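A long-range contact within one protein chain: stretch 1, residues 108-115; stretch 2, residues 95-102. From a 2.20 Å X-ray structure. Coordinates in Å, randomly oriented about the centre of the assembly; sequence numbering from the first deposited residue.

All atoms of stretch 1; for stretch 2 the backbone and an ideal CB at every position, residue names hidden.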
# COMPACT_ATOMS: atom_id res chain seq x y z
N PRO A 108 6.50 22.22 18.19
CA PRO A 108 6.06 20.83 18.36
C PRO A 108 4.64 20.68 18.92
O PRO A 108 4.25 21.37 19.87
CB PRO A 108 7.12 20.23 19.28
CG PRO A 108 7.62 21.40 20.04
CD PRO A 108 7.71 22.48 18.98
N PRO A 109 3.86 19.77 18.32
CA PRO A 109 2.48 19.48 18.73
C PRO A 109 2.45 18.32 19.71
O PRO A 109 3.50 17.84 20.15
CB PRO A 109 1.83 19.09 17.42
CG PRO A 109 2.92 18.22 16.83
CD PRO A 109 4.17 19.05 17.07
N LEU A 110 1.25 17.87 20.03
CA LEU A 110 1.07 16.74 20.92
C LEU A 110 1.38 15.50 20.09
O LEU A 110 2.01 14.56 20.58
CB LEU A 110 -0.37 16.65 21.41
CG LEU A 110 -0.80 15.30 22.00
CD1 LEU A 110 -0.09 15.05 23.34
CD2 LEU A 110 -2.30 15.30 22.19
N ALA A 111 0.95 15.54 18.83
CA ALA A 111 1.16 14.43 17.90
C ALA A 111 1.08 14.89 16.43
O ALA A 111 0.44 15.90 16.11
CB ALA A 111 0.13 13.35 18.16
N PHE A 112 1.72 14.12 15.56
CA PHE A 112 1.76 14.41 14.13
C PHE A 112 1.42 13.17 13.33
O PHE A 112 1.87 12.07 13.65
CB PHE A 112 3.16 14.89 13.71
CG PHE A 112 3.37 14.93 12.21
CD1 PHE A 112 2.77 15.91 11.42
CD2 PHE A 112 4.16 13.97 11.58
CE1 PHE A 112 2.96 15.93 10.04
CE2 PHE A 112 4.36 13.98 10.20
CZ PHE A 112 3.76 14.96 9.43
N PHE A 113 0.63 13.37 12.28
CA PHE A 113 0.21 12.30 11.39
C PHE A 113 0.45 12.80 9.98
O PHE A 113 -0.13 13.81 9.56
CB PHE A 113 -1.27 11.97 11.57
CG PHE A 113 -1.59 11.30 12.88
CD1 PHE A 113 -1.44 9.92 13.02
CD2 PHE A 113 -2.00 12.04 13.98
CE1 PHE A 113 -1.69 9.30 14.23
CE2 PHE A 113 -2.25 11.43 15.20
CZ PHE A 113 -2.09 10.06 15.33
N GLY A 114 1.33 12.10 9.27
CA GLY A 114 1.66 12.46 7.91
C GLY A 114 2.86 11.65 7.46
O GLY A 114 3.41 10.84 8.22
N GLN A 115 3.28 11.84 6.22
CA GLN A 115 4.42 11.10 5.73
C GLN A 115 5.72 11.72 6.17
O GLN A 115 5.77 12.89 6.58
CB GLN A 115 4.44 11.05 4.20
CG GLN A 115 3.29 10.33 3.53
CD GLN A 115 3.54 10.13 2.05
OE1 GLN A 115 4.07 11.01 1.37
NE2 GLN A 115 3.15 8.97 1.55
N UNK A 95 -4.34 24.03 25.53
CA UNK A 95 -5.17 23.28 24.58
C UNK A 95 -4.27 22.45 23.67
O UNK A 95 -3.59 22.99 22.80
CB UNK A 95 -6.05 24.22 23.75
N UNK A 96 -4.24 21.13 23.88
CA UNK A 96 -3.40 20.25 23.06
C UNK A 96 -3.80 20.29 21.59
O UNK A 96 -4.98 20.35 21.26
CB UNK A 96 -3.48 18.81 23.58
N UNK A 97 -2.80 20.26 20.71
CA UNK A 97 -3.08 20.27 19.28
C UNK A 97 -2.26 19.25 18.50
O UNK A 97 -1.13 18.90 18.86
CB UNK A 97 -2.82 21.67 18.72
N UNK A 98 -2.87 18.77 17.42
CA UNK A 98 -2.26 17.77 16.56
C UNK A 98 -2.01 18.29 15.14
O UNK A 98 -2.88 18.91 14.54
CB UNK A 98 -3.15 16.53 16.51
N UNK A 99 -0.81 18.03 14.63
CA UNK A 99 -0.50 18.43 13.27
C UNK A 99 -0.74 17.25 12.34
O UNK A 99 -0.48 16.10 12.68
CB UNK A 99 0.94 18.93 13.16
N UNK A 100 -1.26 17.55 11.16
CA UNK A 100 -1.49 16.54 10.16
C UNK A 100 -0.86 17.08 8.89
O UNK A 100 -0.83 18.30 8.65
CB UNK A 100 -2.98 16.22 9.99
N UNK A 101 -0.32 16.16 8.09
CA UNK A 101 0.31 16.48 6.82
C UNK A 101 1.69 17.14 6.93
O UNK A 101 2.69 16.56 6.51
CB UNK A 101 -0.62 17.40 6.03
N UNK A 102 1.74 18.34 7.49
CA UNK A 102 3.01 19.06 7.65
C UNK A 102 3.33 19.28 9.12
O UNK A 102 2.43 19.46 9.94
CB UNK A 102 2.96 20.40 6.92

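Position 95 has no atom of stretch 1 within 5.5 Å of its ideal CB, so the contact sets no preference; the deposited Ile 95 makes no contact across the stretches.

At 96 the CB points sideways, 4.0 Å from Leu 110 CD2, and phi/psi of -62/141 is open to most residues, proline included. A compact apolar side chain would suit the leucine methyl. Pro 96 is found, its CB 4.1 Å from Leu 110 CD2.

At 97 the backbone does the pairing: Leu 110 N donates to the O of 97 at 2.8 Å and 171°. The CB points away, 5.5 Å from Pro 109 CB, so a short side chain would miss stretch 1, whereas a long or aromatic one could turn back to the prolines. Tyr 97, chi1 63° (p), does this: CE1 lies 3.7 Å from Pro 109 CB. A water O lies 3.2 Å from its OH and donates to Pro 108 O at 2.9 Å.

At 98 neither N nor O bonds to stretch 1; the backbone offers a CA-H...O contact, its CA 3.3 Å from Ala 111 O. The CB lies 3.7 Å from Ala 111 O and 5.3 Å from Phe 113 CD2. The small alanine leaves room beside the phenylalanine ring, suiting valine, isoleucine or leucine. Ile 98 places CG2 3.8 Å from Phe 113 CD2, at the ring edge, and CG1 4.2 Å from Ala 111 CB.

At 99 the N donates to Ala 111 O (2.9 Å), and the O accepts from Phe 113 N (3.0 Å). The CB, 3.9 Å from Phe 112 CD1 and 4.2 Å from Pro 109 CG, favours an apolar or aromatic side chain. Tyr 99 answers with CD2 3.4 Å from Pro 109 CG and an off-centre CH-pi contact, Pro 109 CB lying 4.0 Å from its ring centroid.

At 100 the CB returns to the face of Ala 111 and Phe 113, 3.8 Å from Phe 113 O; a beta-branched or other apolar residue fits. Ile 100 brings CG2 4.3 Å from Phe 113 CB.

At 101 phi is positive (74/-65), so glycine, asparagine or aspartate might be expected. Its N donates to Phe 113 O at 2.8 Å, while the CB points away. Asp 101 keeps its side chain off stretch 1 (CB 5.1 Å from Phe 113 O), and its O lies 3.5 Å from Phe 112 CZ, at the ring edge.

At 102 the CB points away, leaving the choice wide. Ser 102 meets Phe 112 through its backbone, C to CE1 being 3.5 Å.

Stretch 2, residues 95-102: IPYIYIDS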
# COMPACT_ATOMS: atom_id res chain seq x y z
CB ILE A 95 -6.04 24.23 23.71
CG1 ILE A 95 -6.93 25.09 24.61
CG2 ILE A 95 -6.90 23.43 22.76
CD1 ILE A 95 -7.75 26.13 23.88
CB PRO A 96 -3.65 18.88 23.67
CG PRO A 96 -5.09 18.98 24.10
CD PRO A 96 -5.12 20.34 24.76
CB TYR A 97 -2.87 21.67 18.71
CG TYR A 97 -1.47 22.21 18.79
CD1 TYR A 97 -0.56 22.00 17.75
CD2 TYR A 97 -1.07 23.01 19.86
CE1 TYR A 97 0.70 22.58 17.78
CE2 TYR A 97 0.20 23.60 19.90
CZ TYR A 97 1.07 23.39 18.85
OH TYR A 97 2.30 24.00 18.86
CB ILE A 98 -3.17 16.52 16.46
CG1 ILE A 98 -3.28 15.86 17.84
CG2 ILE A 98 -2.63 15.55 15.41
CD1 ILE A 98 -4.25 14.72 17.88
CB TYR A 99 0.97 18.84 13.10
CG TYR A 99 1.36 20.19 13.67
CD1 TYR A 99 0.48 21.29 13.62
CD2 TYR A 99 2.63 20.40 14.20
CE1 TYR A 99 0.87 22.54 14.09
CE2 TYR A 99 3.03 21.65 14.67
CZ TYR A 99 2.14 22.71 14.62
OH TYR A 99 2.54 23.94 15.10
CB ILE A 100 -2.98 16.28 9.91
CG1 ILE A 100 -3.72 17.60 9.70
CG2 ILE A 100 -3.57 15.51 11.07
CD1 ILE A 100 -5.21 17.44 9.41
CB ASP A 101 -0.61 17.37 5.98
CG ASP A 101 -0.15 17.46 4.56
OD1 ASP A 101 -0.08 16.40 3.91
OD2 ASP A 101 0.14 18.59 4.11
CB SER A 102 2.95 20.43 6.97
OG SER A 102 2.75 20.33 5.57
O HOH W 1 4.88 24.02 20.73
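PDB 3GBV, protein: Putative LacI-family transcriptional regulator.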